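Local coordinates for uncharacterized protein (Legionella longbeachae NSW150, PDB 4JZA) that probably removes the 3-phosphate from phosphatidylinositol 3-phosphate, a phosphoinositide phosphatase activity thought to act on lipids of the host cell, at residues 693-707 against 798-812. Sequence-based numbering, arbitrary orientation.
Sequences KLYDALHSLINERNL and VSTTVEEWTKLFEES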
loop_
_atom_site.group_PDB
_atom_site.type_symbol
_atom_site.label_atom_id
_atom_site.label_comp_id
_atom_site.label_asym_id
_atom_site.label_seq_id
_atom_site.Cartn_x
_atom_site.Cartn_y
_atom_site.Cartn_z
ATOM N N LYS A 693 -0.243 43.033 -13.512
ATOM C CA LYS A 693 0.891 43.845 -13.959
ATOM C C LYS A 693 1.425 43.307 -15.256
ATOM O O LYS A 693 1.685 44.063 -16.180
ATOM C CB LYS A 693 2.034 43.869 -12.920
ATOM C CG LYS A 693 1.669 44.419 -11.546
ATOM C CD LYS A 693 2.849 44.386 -10.590
ATOM C CE LYS A 693 2.395 44.679 -9.181
ATOM N NZ LYS A 693 3.482 45.429 -8.510
ATOM N N LEU A 694 1.601 41.997 -15.303
ATOM C CA LEU A 694 2.113 41.312 -16.495
ATOM C C LEU A 694 1.153 41.487 -17.648
ATOM O O LEU A 694 1.577 41.827 -18.769
ATOM C CB LEU A 694 2.312 39.821 -16.236
ATOM C CG LEU A 694 3.502 39.438 -15.363
ATOM C CD1 LEU A 694 3.444 37.947 -15.078
ATOM C CD2 LEU A 694 4.789 39.776 -16.062
ATOM N N TYR A 695 -0.140 41.308 -17.356
ATOM C CA TYR A 695 -1.187 41.513 -18.356
ATOM C C TYR A 695 -1.183 42.951 -18.882
ATOM O O TYR A 695 -1.031 43.166 -20.069
ATOM C CB TYR A 695 -2.563 41.133 -17.795
ATOM C CG TYR A 695 -3.645 41.054 -18.838
ATOM C CD1 TYR A 695 -3.900 39.860 -19.500
ATOM C CD2 TYR A 695 -4.409 42.167 -19.159
ATOM C CE1 TYR A 695 -4.887 39.768 -20.457
ATOM C CE2 TYR A 695 -5.385 42.097 -20.136
ATOM C CZ TYR A 695 -5.610 40.899 -20.787
ATOM O OH TYR A 695 -6.566 40.832 -21.756
ATOM N N ASP A 696 -1.321 43.941 -18.025
ATOM C CA ASP A 696 -1.343 45.325 -18.539
ATOM C C ASP A 696 -0.115 45.669 -19.419
ATOM O O ASP A 696 -0.257 46.159 -20.546
ATOM C CB ASP A 696 -1.509 46.352 -17.378
ATOM C CG ASP A 696 -2.826 46.155 -16.615
ATOM O OD1 ASP A 696 -3.831 45.669 -17.214
ATOM O OD2 ASP A 696 -2.843 46.448 -15.403
ATOM N N ALA A 697 1.084 45.440 -18.893
ATOM C CA ALA A 697 2.318 45.662 -19.667
ATOM C C ALA A 697 2.299 44.933 -21.005
ATOM O O ALA A 697 2.575 45.512 -22.017
ATOM C CB ALA A 697 3.557 45.253 -18.860
ATOM N N LEU A 698 1.925 43.676 -21.011
ATOM C CA LEU A 698 1.806 42.943 -22.266
ATOM C C LEU A 698 0.739 43.464 -23.230
ATOM O O LEU A 698 0.961 43.472 -24.461
ATOM C CB LEU A 698 1.586 41.481 -21.988
ATOM C CG LEU A 698 1.745 40.537 -23.164
ATOM C CD1 LEU A 698 3.062 40.665 -23.913
ATOM C CD2 LEU A 698 1.547 39.111 -22.632
ATOM N N HIS A 699 -0.384 43.928 -22.677
ATOM C CA HIS A 699 -1.469 44.447 -23.480
ATOM C C HIS A 699 -0.921 45.584 -24.298
ATOM O O HIS A 699 -1.164 45.652 -25.490
ATOM C CB HIS A 699 -2.655 44.888 -22.622
ATOM C CG HIS A 699 -3.888 45.195 -23.406
ATOM N ND1 HIS A 699 -4.183 46.468 -23.860
ATOM C CD2 HIS A 699 -4.900 44.406 -23.822
ATOM C CE1 HIS A 699 -5.325 46.446 -24.520
ATOM N NE2 HIS A 699 -5.778 45.207 -24.515
ATOM N N SER A 700 -0.181 46.499 -23.692
ATOM C CA SER A 700 0.297 47.650 -24.470
ATOM C C SER A 700 1.296 47.212 -25.486
ATOM O O SER A 700 1.185 47.570 -26.658
ATOM C CB SER A 700 0.942 48.702 -23.605
ATOM O OG SER A 700 0.305 48.749 -22.367
ATOM N N LEU A 701 2.270 46.426 -25.040
ATOM C CA LEU A 701 3.357 45.995 -25.932
ATOM C C LEU A 701 2.875 45.182 -27.170
ATOM O O LEU A 701 3.264 45.462 -28.307
ATOM C CB LEU A 701 4.392 45.189 -25.135
ATOM C CG LEU A 701 5.555 44.600 -25.934
ATOM C CD1 LEU A 701 6.253 45.701 -26.676
ATOM C CD2 LEU A 701 6.563 43.911 -25.070
ATOM N N ILE A 702 2.027 44.188 -26.937
ATOM C CA ILE A 702 1.554 43.324 -28.021
ATOM C C ILE A 702 0.733 44.102 -29.059
ATOM O O ILE A 702 0.709 43.772 -30.224
ATOM C CB ILE A 702 0.727 42.178 -27.437
ATOM C CG1 ILE A 702 0.903 40.909 -28.228
ATOM C CG2 ILE A 702 -0.739 42.569 -27.272
ATOM C CD1 ILE A 702 1.849 39.946 -27.546
ATOM N N ASN A 703 0.076 45.163 -28.642
ATOM C CA ASN A 703 -0.707 45.947 -29.574
ATOM C C ASN A 703 0.121 46.917 -30.389
ATOM O O ASN A 703 -0.423 47.513 -31.277
ATOM C CB ASN A 703 -1.905 46.625 -28.890
ATOM C CG ASN A 703 -3.090 45.654 -28.707
ATOM O OD1 ASN A 703 -3.707 45.222 -29.673
ATOM N ND2 ASN A 703 -3.400 45.304 -27.463
ATOM N N GLU A 704 1.418 47.066 -30.105
ATOM C CA GLU A 704 2.365 47.621 -31.072
ATOM C C GLU A 704 2.883 46.489 -31.967
ATOM O O GLU A 704 4.023 46.051 -31.854
ATOM C CB GLU A 704 3.546 48.291 -30.372
ATOM C CG GLU A 704 3.175 49.400 -29.403
ATOM C CD GLU A 704 2.839 50.731 -30.071
ATOM O OE1 GLU A 704 3.703 51.281 -30.822
ATOM O OE2 GLU A 704 1.700 51.232 -29.800
ATOM N N ARG A 705 2.043 46.066 -32.898
ATOM C CA ARG A 705 2.218 44.810 -33.673
ATOM C C ARG A 705 3.423 44.811 -34.632
ATOM O O ARG A 705 3.928 43.754 -35.015
ATOM C CB ARG A 705 0.917 44.457 -34.440
ATOM C CG ARG A 705 -0.357 44.674 -33.612
ATOM C CD ARG A 705 -1.591 44.093 -34.259
ATOM N NE ARG A 705 -1.365 42.678 -34.552
ATOM C CZ ARG A 705 -1.965 41.994 -35.523
ATOM N NH1 ARG A 705 -2.852 42.589 -36.314
ATOM N NH2 ARG A 705 -1.676 40.712 -35.709
ATOM N N ASN A 706 3.897 45.995 -34.987
ATOM C CA ASN A 706 5.068 46.123 -35.845
ATOM C C ASN A 706 6.366 45.535 -35.305
ATOM O O ASN A 706 7.233 45.118 -36.067
ATOM C CB ASN A 706 5.260 47.596 -36.179
ATOM C CG ASN A 706 4.317 48.053 -37.303
ATOM O OD1 ASN A 706 3.523 47.258 -37.863
ATOM N ND2 ASN A 706 4.418 49.336 -37.663
ATOM N N LEU A 707 6.482 45.520 -33.978
ATOM C CA LEU A 707 7.707 45.135 -33.297
ATOM C C LEU A 707 8.055 43.668 -33.478
ATOM O O LEU A 707 9.174 43.264 -33.168
ATOM C CB LEU A 707 7.551 45.396 -31.791
ATOM C CG LEU A 707 7.372 46.836 -31.355
ATOM C CD1 LEU A 707 7.261 46.929 -29.841
ATOM C CD2 LEU A 707 8.556 47.663 -31.857
ATOM N N VAL A 798 8.681 39.598 -12.271
ATOM C CA VAL A 798 7.619 40.463 -12.750
ATOM C C VAL A 798 8.166 41.896 -12.917
ATOM O O VAL A 798 8.011 42.506 -13.986
ATOM C CB VAL A 798 6.413 40.448 -11.804
ATOM C CG1 VAL A 798 5.406 41.543 -12.146
ATOM C CG2 VAL A 798 5.742 39.115 -11.870
ATOM N N SER A 799 8.786 42.413 -11.864
ATOM C CA SER A 799 9.386 43.753 -11.872
ATOM C C SER A 799 10.230 43.988 -13.139
ATOM O O SER A 799 10.011 44.938 -13.896
ATOM C CB SER A 799 10.283 43.935 -10.643
ATOM O OG SER A 799 10.228 45.269 -10.186
ATOM N N THR A 800 11.171 43.087 -13.375
ATOM C CA THR A 800 12.091 43.207 -14.490
ATOM C C THR A 800 11.404 43.100 -15.849
ATOM O O THR A 800 11.702 43.825 -16.806
ATOM C CB THR A 800 13.085 42.056 -14.406
ATOM O OG1 THR A 800 13.668 42.039 -13.117
ATOM C CG2 THR A 800 14.194 42.164 -15.443
ATOM N N THR A 801 10.493 42.156 -15.933
ATOM C CA THR A 801 9.748 41.930 -17.149
ATOM C C THR A 801 8.886 43.158 -17.465
ATOM O O THR A 801 8.876 43.598 -18.612
ATOM C CB THR A 801 8.842 40.697 -17.000
ATOM O OG1 THR A 801 9.627 39.524 -16.728
ATOM C CG2 THR A 801 8.001 40.511 -18.256
ATOM N N VAL A 802 8.180 43.727 -16.470
ATOM C CA VAL A 802 7.355 44.905 -16.721
ATOM C C VAL A 802 8.261 46.051 -17.164
ATOM O O VAL A 802 7.911 46.816 -18.055
ATOM C CB VAL A 802 6.460 45.334 -15.516
ATOM C CG1 VAL A 802 5.724 46.634 -15.804
ATOM C CG2 VAL A 802 5.424 44.263 -15.199
ATOM N N GLU A 803 9.427 46.173 -16.571
ATOM C CA GLU A 803 10.300 47.274 -16.944
ATOM C C GLU A 803 10.739 47.114 -18.361
ATOM O O GLU A 803 10.690 48.075 -19.157
ATOM C CB GLU A 803 11.500 47.436 -16.003
ATOM C CG GLU A 803 11.383 48.696 -15.146
ATOM C CD GLU A 803 12.241 48.657 -13.869
ATOM O OE1 GLU A 803 12.995 47.668 -13.661
ATOM O OE2 GLU A 803 12.178 49.642 -13.079
ATOM N N GLU A 804 11.137 45.887 -18.693
ATOM C CA GLU A 804 11.638 45.624 -20.001
ATOM C C GLU A 804 10.536 45.816 -21.035
ATOM O O GLU A 804 10.747 46.475 -22.056
ATOM C CB GLU A 804 12.209 44.246 -20.063
ATOM C CG GLU A 804 12.522 43.770 -21.466
ATOM C CD GLU A 804 13.412 42.554 -21.427
ATOM O OE1 GLU A 804 13.018 41.406 -21.840
ATOM O OE2 GLU A 804 14.535 42.752 -20.915
ATOM N N TRP A 805 9.342 45.301 -20.774
ATOM C CA TRP A 805 8.271 45.475 -21.760
ATOM C C TRP A 805 7.834 46.914 -21.849
ATOM O O TRP A 805 7.525 47.382 -22.925
ATOM C CB TRP A 805 7.058 44.600 -21.460
ATOM C CG TRP A 805 7.318 43.121 -21.593
ATOM C CD1 TRP A 805 8.354 42.519 -22.218
ATOM C CD2 TRP A 805 6.499 42.082 -21.080
ATOM N NE1 TRP A 805 8.246 41.158 -22.114
ATOM C CE2 TRP A 805 7.103 40.867 -21.420
ATOM C CE3 TRP A 805 5.306 42.064 -20.382
ATOM C CZ2 TRP A 805 6.555 39.650 -21.076
ATOM C CZ3 TRP A 805 4.767 40.852 -20.060
ATOM C CH2 TRP A 805 5.396 39.660 -20.409
ATOM N N THR A 806 7.808 47.619 -20.727
ATOM C CA THR A 806 7.381 48.999 -20.754
ATOM C C THR A 806 8.341 49.819 -21.611
ATOM O O THR A 806 7.906 50.639 -22.381
ATOM C CB THR A 806 7.215 49.546 -19.336
ATOM O OG1 THR A 806 6.133 48.847 -18.683
ATOM C CG2 THR A 806 6.880 50.979 -19.378
ATOM N N LYS A 807 9.636 49.566 -21.502
ATOM C CA LYS A 807 10.614 50.265 -22.322
ATOM C C LYS A 807 10.427 50.029 -23.830
ATOM O O LYS A 807 10.333 50.981 -24.630
ATOM C CB LYS A 807 11.998 49.821 -21.949
ATOM C CG LYS A 807 12.886 50.970 -21.549
ATOM C CD LYS A 807 13.323 50.788 -20.083
ATOM C CE LYS A 807 14.298 51.868 -19.614
ATOM N NZ LYS A 807 15.476 51.265 -18.920
ATOM N N LEU A 808 10.359 48.762 -24.222
ATOM C CA LEU A 808 10.010 48.413 -25.598
ATOM C C LEU A 808 8.766 49.126 -26.078
ATOM O O LEU A 808 8.761 49.607 -27.172
ATOM C CB LEU A 808 9.832 46.914 -25.757
ATOM C CG LEU A 808 11.149 46.135 -25.584
ATOM C CD1 LEU A 808 10.898 44.641 -25.351
ATOM C CD2 LEU A 808 12.086 46.355 -26.757
ATOM N N PHE A 809 7.728 49.214 -25.258
ATOM C CA PHE A 809 6.479 49.929 -25.614
ATOM C C PHE A 809 6.698 51.429 -25.826
ATOM O O PHE A 809 6.318 51.980 -26.858
ATOM C CB PHE A 809 5.386 49.682 -24.553
ATOM C CG PHE A 809 4.170 50.549 -24.723
ATOM C CD1 PHE A 809 3.330 50.415 -25.845
ATOM C CD2 PHE A 809 3.859 51.510 -23.776
ATOM C CE1 PHE A 809 2.213 51.239 -26.019
ATOM C CE2 PHE A 809 2.763 52.329 -23.952
ATOM C CZ PHE A 809 1.937 52.189 -25.074
ATOM N N GLU A 810 7.333 52.083 -24.871
ATOM C CA GLU A 810 7.686 53.515 -24.997
ATOM C C GLU A 810 8.575 53.821 -26.208
ATOM O O GLU A 810 8.330 54.776 -26.922
ATOM C CB GLU A 810 8.376 54.046 -23.698
ATOM C CG GLU A 810 7.473 54.126 -22.459
ATOM C CD GLU A 810 8.232 54.194 -21.131
ATOM O OE1 GLU A 810 9.484 54.267 -21.140
ATOM O OE2 GLU A 810 7.571 54.152 -20.067
ATOM N N GLU A 811 9.624 53.050 -26.429
ATOM C CA GLU A 811 10.492 53.342 -27.545
ATOM C C GLU A 811 9.714 53.265 -28.818
ATOM O O GLU A 811 9.891 54.093 -29.700
ATOM C CB GLU A 811 11.669 52.401 -27.609
ATOM C CG GLU A 811 12.924 52.926 -26.889
ATOM C CD GLU A 811 13.897 51.794 -26.497
ATOM O OE1 GLU A 811 13.661 50.613 -26.949
ATOM O OE2 GLU A 811 14.874 52.068 -25.731
ATOM N N SER A 812 8.830 52.284 -28.908
ATOM C CA SER A 812 8.027 52.047 -30.126
ATOM C C SER A 812 7.050 53.146 -30.333
ATOM O O SER A 812 6.892 53.604 -31.416
ATOM C CB SER A 812 7.259 50.715 -30.039
ATOM O OG SER A 812 6.388 50.530 -31.127
#
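Helix 693-702 and helix 798-812 run in nearly the same direction, 27° apart with axes 8.9 Å from each other at closest, and the CA atoms of Ala697 and Val802, and of Leu701 and Phe809, are nearest each other across the pair. The pair belongs to the helical region that carries the C-terminal family domain of this phosphoinositide phosphatase, its centre about 52 Å from the centre of the chain, and its central element is a knobs-into-holes contact. Trp805 is the knob, set among Leu694, Ala697, Leu698 and Leu701. Its six-membered ring enters edge-on: CZ3 lies 3.6 Å from the carbonyl O of Leu694, and Ala697 CB also meets the rim near the ring plane. Leu698 CD1 sits over one face in a CH-pi contact, 4.3 Å from the centroid of that ring, while Thr801 CG2 from the tryptophan's own helix backs the opposite face. Leu701 brings CD2 to 3.6 Å from Trp805 CD1, the two side chains crossing at about a right angle; its other methyl, CD1, packs on Leu808 CB. Helix 772-782 packs alongside, Val777 touching Leu698 and Ser776 touching Leu808, and the indole NE1 makes a weak hydrogen bond to the carbonyl of Ser776. Toward the N-terminal ends, Val798 splits its methyls between the aliphatic chain of Lys693 and Leu694. At the other end a chi1 of 170° swings the ring of Phe809 toward the other helix, although its CB does not point there, and turns one face to Ser700, whose CB stands 3.6 Å from the centroid and almost on the ring normal. Glu704 CG meets the edge of the same ring, and the carboxylate plane is turned 81° from it. Leu707 places both its methyls against Ser812, whose OG donates a 2.8 Å hydrogen bond to the anti lone pair of Glu704 OE1.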